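Local coordinates for ChiX (Serratia marcescens, PDB 5OPZ), which acts as a zinc-dependent L-Ala D-Glu endopeptidase, a peptidoglycan hydrolase that Serratia marcescens requires for chitinase secretion, at residues V25-L29 / L130-Y135; A36-V42 / Q97-V102. Where two conformers were deposited one is given. Residues are numbered along the deposited sequence.

Contact 1 (V25-L29 / L130-Y135); sequences VHPDL and LTFRDY
One imidazole does two jobs here: the ring of His26 caps the start of a helix through ND1 and offers a face to the C-terminal tail. His26 sits at the N-cap of helix 27-39, in a polyproline-like conformation (phi/psi -50/129), and its t rotamer (chi1 -167°) lets ND1 accept from Asp28 N, an amide of the first turn, at 3.0 Å. Pro27 suits the first helical position, since its missing amide hydrogen costs no bond there. Over the His26 ring stands Leu130 CD1, 4.1 Å from the ring centroid, a CH-pi contact. Tyr135 turns its edge toward the His26 ring in a T-shaped pair, centroids 4.9 Å apart and planes at 77°. The contact joins the start of helix 27-39 to the chain following strand 127-130, which carries zinc ligand His127; the His72, Asp79 and His127 site and the antiparallel sheet are consistent with the LAS fold of clan MD. After Leu130 the chain curls back: Thr131 OG1 accepts from Asp134 N at 3.0 Å, an ST motif, and Thr131 O from Tyr135 N at 2.9 Å, with helical phi/psi at 132-134. Tyr135 (chi1 m, -70°) consequently points back to the helix, and its OH donates to Asp28 OD2 at 2.6 Å, a short bond to a charged acceptor. Asp28 is m (chi1 -68°), and its OD1 makes a salt bridge with Arg31. The nearest CA pair is Leu29 and Leu130, 6.8 Å apart; on the buried side Leu29 CB meets Leu130 CG at 3.9 Å, and Leu29 also reaches Val78.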
loop_
_atom_site.group_PDB
_atom_site.type_symbol
_atom_site.label_atom_id
_atom_site.label_comp_id
_atom_site.label_asym_id
_atom_site.label_seq_id
_atom_site.Cartn_x
_atom_site.Cartn_y
_atom_site.Cartn_z
ATOM N N VAL A 25 -3.441 -10.889 0.596
ATOM C CA VAL A 25 -3.092 -10.071 -0.556
ATOM C C VAL A 25 -2.404 -11.000 -1.573
ATOM O O VAL A 25 -1.677 -11.953 -1.225
ATOM C CB VAL A 25 -2.246 -8.860 -0.078
ATOM C CG1 VAL A 25 -1.697 -8.061 -1.212
ATOM C CG2 VAL A 25 -3.134 -7.998 0.789
ATOM N N HIS A 26 -2.550 -10.663 -2.845
ATOM C CA HIS A 26 -1.910 -11.418 -3.934
ATOM C C HIS A 26 -0.428 -11.605 -3.647
ATOM O O HIS A 26 0.239 -10.606 -3.360
ATOM C CB HIS A 26 -2.079 -10.684 -5.256
ATOM C CG HIS A 26 -1.736 -11.508 -6.453
ATOM N ND1 HIS A 26 -0.436 -11.825 -6.785
ATOM C CD2 HIS A 26 -2.516 -12.147 -7.351
ATOM C CE1 HIS A 26 -0.433 -12.620 -7.839
ATOM N NE2 HIS A 26 -1.686 -12.808 -8.214
ATOM N N PRO A 27 0.100 -12.844 -3.717
ATOM C CA PRO A 27 1.511 -13.051 -3.400
ATOM C C PRO A 27 2.497 -12.148 -4.131
ATOM O O PRO A 27 3.555 -11.869 -3.586
ATOM C CB PRO A 27 1.721 -14.539 -3.707
ATOM C CG PRO A 27 0.367 -15.160 -3.574
ATOM C CD PRO A 27 -0.605 -14.110 -4.009
ATOM N N ASP A 28 2.229 -11.764 -5.369
ATOM C CA ASP A 28 3.139 -10.928 -6.114
ATOM C C ASP A 28 3.189 -9.505 -5.547
ATOM O O ASP A 28 4.279 -8.907 -5.462
ATOM C CB ASP A 28 2.849 -10.916 -7.601
ATOM C CG ASP A 28 3.143 -12.263 -8.259
ATOM O OD1 ASP A 28 3.777 -13.157 -7.622
ATOM O OD2 ASP A 28 2.735 -12.380 -9.427
ATOM N N LEU A 29 2.032 -8.979 -5.118
ATOM C CA LEU A 29 2.053 -7.668 -4.462
ATOM C C LEU A 29 2.719 -7.767 -3.090
ATOM O O LEU A 29 3.440 -6.884 -2.677
ATOM C CB LEU A 29 0.630 -7.113 -4.402
ATOM C CG LEU A 29 0.537 -5.699 -3.809
ATOM C CD1 LEU A 29 1.367 -4.684 -4.523
ATOM C CD2 LEU A 29 -0.923 -5.232 -3.857
ATOM N N LEU A 130 -1.760 -3.831 -8.103
ATOM C CA LEU A 130 -1.415 -4.513 -9.342
ATOM C C LEU A 130 -2.376 -4.069 -10.453
ATOM O O LEU A 130 -3.531 -3.730 -10.186
ATOM C CB LEU A 130 -1.541 -6.024 -9.180
ATOM C CG LEU A 130 -0.603 -6.642 -8.118
ATOM C CD1 LEU A 130 -0.908 -8.108 -7.905
ATOM C CD2 LEU A 130 0.867 -6.451 -8.492
ATOM N N THR A 131 -1.904 -4.025 -11.694
ATOM C CA THR A 131 -2.749 -3.518 -12.780
ATOM C C THR A 131 -3.783 -4.546 -13.201
ATOM O O THR A 131 -3.536 -5.757 -13.130
ATOM C CB THR A 131 -1.999 -3.060 -14.045
ATOM O OG1 THR A 131 -1.444 -4.154 -14.735
ATOM C CG2 THR A 131 -0.923 -2.132 -13.757
ATOM N N PHE A 132 -4.915 -4.034 -13.678
ATOM C CA PHE A 132 -5.915 -4.892 -14.322
ATOM C C PHE A 132 -5.382 -5.588 -15.565
ATOM O O PHE A 132 -5.746 -6.750 -15.809
ATOM C CB PHE A 132 -7.170 -4.101 -14.657
ATOM C CG PHE A 132 -8.094 -3.895 -13.485
ATOM C CD1 PHE A 132 -8.830 -4.940 -12.939
ATOM C CD2 PHE A 132 -8.257 -2.637 -12.930
ATOM C CE1 PHE A 132 -9.725 -4.741 -11.876
ATOM C CE2 PHE A 132 -9.154 -2.419 -11.874
ATOM C CZ PHE A 132 -9.850 -3.492 -11.324
ATOM N N ARG A 133 -4.541 -4.899 -16.346
ATOM C CA ARG A 133 -3.980 -5.510 -17.562
ATOM C C ARG A 133 -3.097 -6.726 -17.245
ATOM O O ARG A 133 -3.225 -7.793 -17.866
ATOM C CB ARG A 133 -3.204 -4.512 -18.419
ATOM C CG ARG A 133 -4.075 -3.387 -18.993
ATOM C CD ARG A 133 -3.221 -2.206 -19.450
ATOM N NE ARG A 133 -3.967 -1.081 -20.047
ATOM C CZ ARG A 133 -4.619 -1.077 -21.213
ATOM N NH1 ARG A 133 -5.229 0.040 -21.594
ATOM N NH2 ARG A 133 -4.704 -2.143 -21.997
ATOM N N ASP A 134 -2.266 -6.612 -16.215
ATOM C CA ASP A 134 -1.356 -7.707 -15.897
ATOM C C ASP A 134 -1.988 -8.781 -15.074
ATOM O O ASP A 134 -1.568 -9.948 -15.153
ATOM C CB ASP A 134 -0.130 -7.227 -15.124
ATOM C CG ASP A 134 0.739 -6.296 -15.896
ATOM O OD1 ASP A 134 0.882 -6.466 -17.137
ATOM O OD2 ASP A 134 1.323 -5.381 -15.241
ATOM N N TYR A 135 -2.914 -8.377 -14.208
ATOM C CA TYR A 135 -3.529 -9.206 -13.202
ATOM C C TYR A 135 -5.037 -9.006 -13.276
ATOM O O TYR A 135 -5.574 -8.284 -12.433
ATOM C CB TYR A 135 -2.990 -8.851 -11.805
ATOM C CG TYR A 135 -1.566 -9.252 -11.592
ATOM C CD1 TYR A 135 -0.512 -8.402 -11.955
ATOM C CD2 TYR A 135 -1.250 -10.491 -11.044
ATOM C CE1 TYR A 135 0.799 -8.783 -11.774
ATOM C CE2 TYR A 135 0.068 -10.880 -10.883
ATOM C CZ TYR A 135 1.096 -10.020 -11.220
ATOM O OH TYR A 135 2.434 -10.372 -11.127
#

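Contact 2 (A36-V42 / Q97-V102); sequences ALRYSLV and QIAVAV
Apolar packing carries most of this contact, between the last turn of helix 27-39 with the loop that follows (36-42) and a fully helical segment, 97-102, of helix 92-109. Ala101 is central: its methyl points at the other segment and is small enough for the backbones to close to 4.9 Å between Ser40 CA and Ala101 CA. Around Ala101 CB lie Ser40 N at 3.5 Å, Ser40 CB at 3.7 Å, Tyr39 CB at 3.9 Å and Ala36 CB at 4.1 Å. Ala36 CB also meets Val102 CG2 at 3.8 Å. Further on, the beta-branched pair Val42 (chi1 t) and Ile98 meets at 4.1 Å, CB to CG1, and Val42 CG2 lies 3.7 Å from Gln97 CB.

Backbone bonds shape the helix end. Ala36 O accepts from both Tyr39 N (3.1 Å) and Ser40 N (3.0 Å); Ser40 then leaves helical geometry at phi/psi -64/133.

Among side-chain and water bonds, Ser40 OG (chi1 t) donates to Val42 O at 2.7 Å within the loop. Between the segments a water accepts from Leu41 N at 3.1 Å and donates to Gln97 O at 2.8 Å. Tyr39 CB points toward 97-102, while the end of its side chain runs further along helix 92-109, where OH hydrogen-bonds Glu108 and the ring forms a cation-pi pair with Arg104.

Ile98 and Val42 both touch Ala82, and Ile98 and Ala36 touch Phe44: the end of one helix meets the middle of another over the antiparallel sheet, probably as in the LAS-type peptidase fold of this family.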
loop_
_atom_site.group_PDB
_atom_site.type_symbol
_atom_site.label_atom_id
_atom_site.label_comp_id
_atom_site.label_asym_id
_atom_site.label_seq_id
_atom_site.Cartn_x
_atom_site.Cartn_y
_atom_site.Cartn_z
ATOM N N ALA A 36 9.887 -3.451 -0.577
ATOM C CA ALA A 36 9.857 -2.017 -0.325
ATOM C C ALA A 36 10.096 -1.635 1.138
ATOM O O ALA A 36 10.678 -0.569 1.402
ATOM C CB ALA A 36 8.573 -1.397 -0.801
ATOM N N LEU A 37 9.669 -2.493 2.062
ATOM C CA LEU A 37 10.025 -2.258 3.486
ATOM C C LEU A 37 11.522 -2.177 3.708
ATOM O O LEU A 37 11.967 -1.510 4.620
ATOM C CB LEU A 37 9.468 -3.350 4.395
ATOM C CG LEU A 37 7.938 -3.401 4.499
ATOM C CD1 LEU A 37 7.452 -4.730 5.048
ATOM C CD2 LEU A 37 7.496 -2.277 5.419
ATOM N N ARG A 38 12.310 -2.883 2.934
ATOM C CA ARG A 38 13.755 -2.823 3.055
ATOM C C ARG A 38 14.363 -1.567 2.525
ATOM O O ARG A 38 15.421 -1.147 2.985
ATOM C CB ARG A 38 14.390 -3.979 2.304
ATOM C CG ARG A 38 13.916 -5.366 2.652
ATOM C CD ARG A 38 13.806 -5.631 4.117
ATOM N NE ARG A 38 15.013 -5.270 4.844
ATOM C CZ ARG A 38 15.139 -5.388 6.159
ATOM N NH1 ARG A 38 14.164 -5.882 6.899
ATOM N NH2 ARG A 38 16.268 -4.991 6.746
ATOM N N TYR A 39 13.744 -0.988 1.510
ATOM C CA TYR A 39 14.304 0.131 0.762
ATOM C C TYR A 39 13.867 1.504 1.204
ATOM O O TYR A 39 14.584 2.460 1.015
ATOM C CB TYR A 39 13.974 0.026 -0.722
ATOM C CG TYR A 39 14.535 -1.238 -1.427
ATOM C CD1 TYR A 39 15.684 -1.918 -0.967
ATOM C CD2 TYR A 39 13.891 -1.748 -2.529
ATOM C CE1 TYR A 39 16.168 -3.036 -1.615
ATOM C CE2 TYR A 39 14.351 -2.849 -3.166
ATOM C CZ TYR A 39 15.472 -3.494 -2.696
ATOM O OH TYR A 39 15.912 -4.564 -3.354
ATOM N N SER A 40 12.654 1.609 1.727
ATOM C CA SER A 40 12.089 2.908 2.082
ATOM C C SER A 40 12.850 3.622 3.193
ATOM O O SER A 40 13.147 3.013 4.207
ATOM C CB SER A 40 10.657 2.729 2.542
ATOM O OG SER A 40 10.054 3.988 2.761
ATOM N N LEU A 41 13.144 4.906 2.997
ATOM C CA LEU A 41 13.683 5.733 4.086
ATOM C C LEU A 41 12.646 6.006 5.179
ATOM O O LEU A 41 12.984 6.366 6.272
ATOM C CB LEU A 41 14.279 7.054 3.525
ATOM C CG LEU A 41 15.688 7.031 2.924
ATOM C CD1 LEU A 41 16.703 6.832 4.047
ATOM C CD2 LEU A 41 15.892 6.005 1.828
ATOM N N VAL A 42 11.392 5.931 4.812
ATOM C CA VAL A 42 10.263 6.226 5.670
ATOM C C VAL A 42 9.663 4.908 6.117
ATOM O O VAL A 42 9.166 4.148 5.284
ATOM C CB VAL A 42 9.211 7.028 4.863
ATOM C CG1 VAL A 42 7.982 7.272 5.706
ATOM C CG2 VAL A 42 9.846 8.316 4.397
ATOM N N GLN A 97 8.049 9.238 -0.797
ATOM C CA GLN A 97 9.255 8.458 -0.515
ATOM C C GLN A 97 8.979 6.994 -0.468
ATOM O O GLN A 97 9.806 6.202 -0.937
ATOM C CB GLN A 97 9.894 8.937 0.783
ATOM C CG GLN A 97 10.497 10.332 0.687
ATOM C CD GLN A 97 11.310 10.710 1.897
ATOM O OE1 GLN A 97 12.344 10.134 2.120
ATOM N NE2 GLN A 97 10.840 11.695 2.665
ATOM N N ILE A 98 7.865 6.628 0.155
ATOM C CA ILE A 98 7.435 5.228 0.127
ATOM C C ILE A 98 7.314 4.745 -1.323
ATOM O O ILE A 98 7.730 3.612 -1.648
ATOM C CB ILE A 98 6.150 4.949 0.933
ATOM C CG1 ILE A 98 6.404 5.249 2.398
ATOM C CG2 ILE A 98 5.649 3.526 0.723
ATOM C CD1 ILE A 98 5.142 5.510 3.177
ATOM N N ALA A 99 6.694 5.544 -2.182
ATOM C CA ALA A 99 6.496 5.139 -3.560
ATOM C C ALA A 99 7.818 4.965 -4.300
ATOM O O ALA A 99 7.862 4.151 -5.205
ATOM C CB ALA A 99 5.592 6.113 -4.282
ATOM N N VAL A 100 8.875 5.708 -3.956
ATOM C CA VAL A 100 10.209 5.452 -4.563
ATOM C C VAL A 100 10.615 3.998 -4.278
ATOM O O VAL A 100 11.123 3.288 -5.165
ATOM C CB VAL A 100 11.277 6.409 -4.021
ATOM C CG1 VAL A 100 12.692 6.005 -4.357
ATOM C CG2 VAL A 100 10.982 7.787 -4.552
ATOM N N ALA A 101 10.469 3.596 -3.016
ATOM C CA ALA A 101 10.820 2.266 -2.593
ATOM C C ALA A 101 9.958 1.200 -3.292
ATOM O O ALA A 101 10.484 0.166 -3.703
ATOM C CB ALA A 101 10.692 2.150 -1.109
ATOM N N VAL A 102 8.646 1.429 -3.371
ATOM C CA VAL A 102 7.770 0.523 -4.050
ATOM C C VAL A 102 8.127 0.403 -5.511
ATOM O O VAL A 102 8.142 -0.725 -6.038
ATOM C CB VAL A 102 6.285 0.874 -3.852
ATOM C CG1 VAL A 102 5.403 -0.036 -4.710
ATOM C CG2 VAL A 102 5.910 0.771 -2.402
HETATM O O HOH W 1 12.368 5.982 0.246
#

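Helix 27-39 joins the two contacts: contact 1 holds its first turn, contact 2 its last. Their centres lie 19 Å apart and their nearest atoms about 6 Å, so they do not touch. In sequence, the segments of contact 2 both fall between those of contact 1. The sheet connects them too, since Leu29 rests on Val78, and Val42 and Ile98 on Ala82, both in strand 77-82, which also supplies zinc ligand Asp79. Asp79, with His72 and His127, makes up the protein ligands of the metal. Neither contact binds zinc: the Leu29 side chain is about 9 Å from it, that of Val102 about 13 Å.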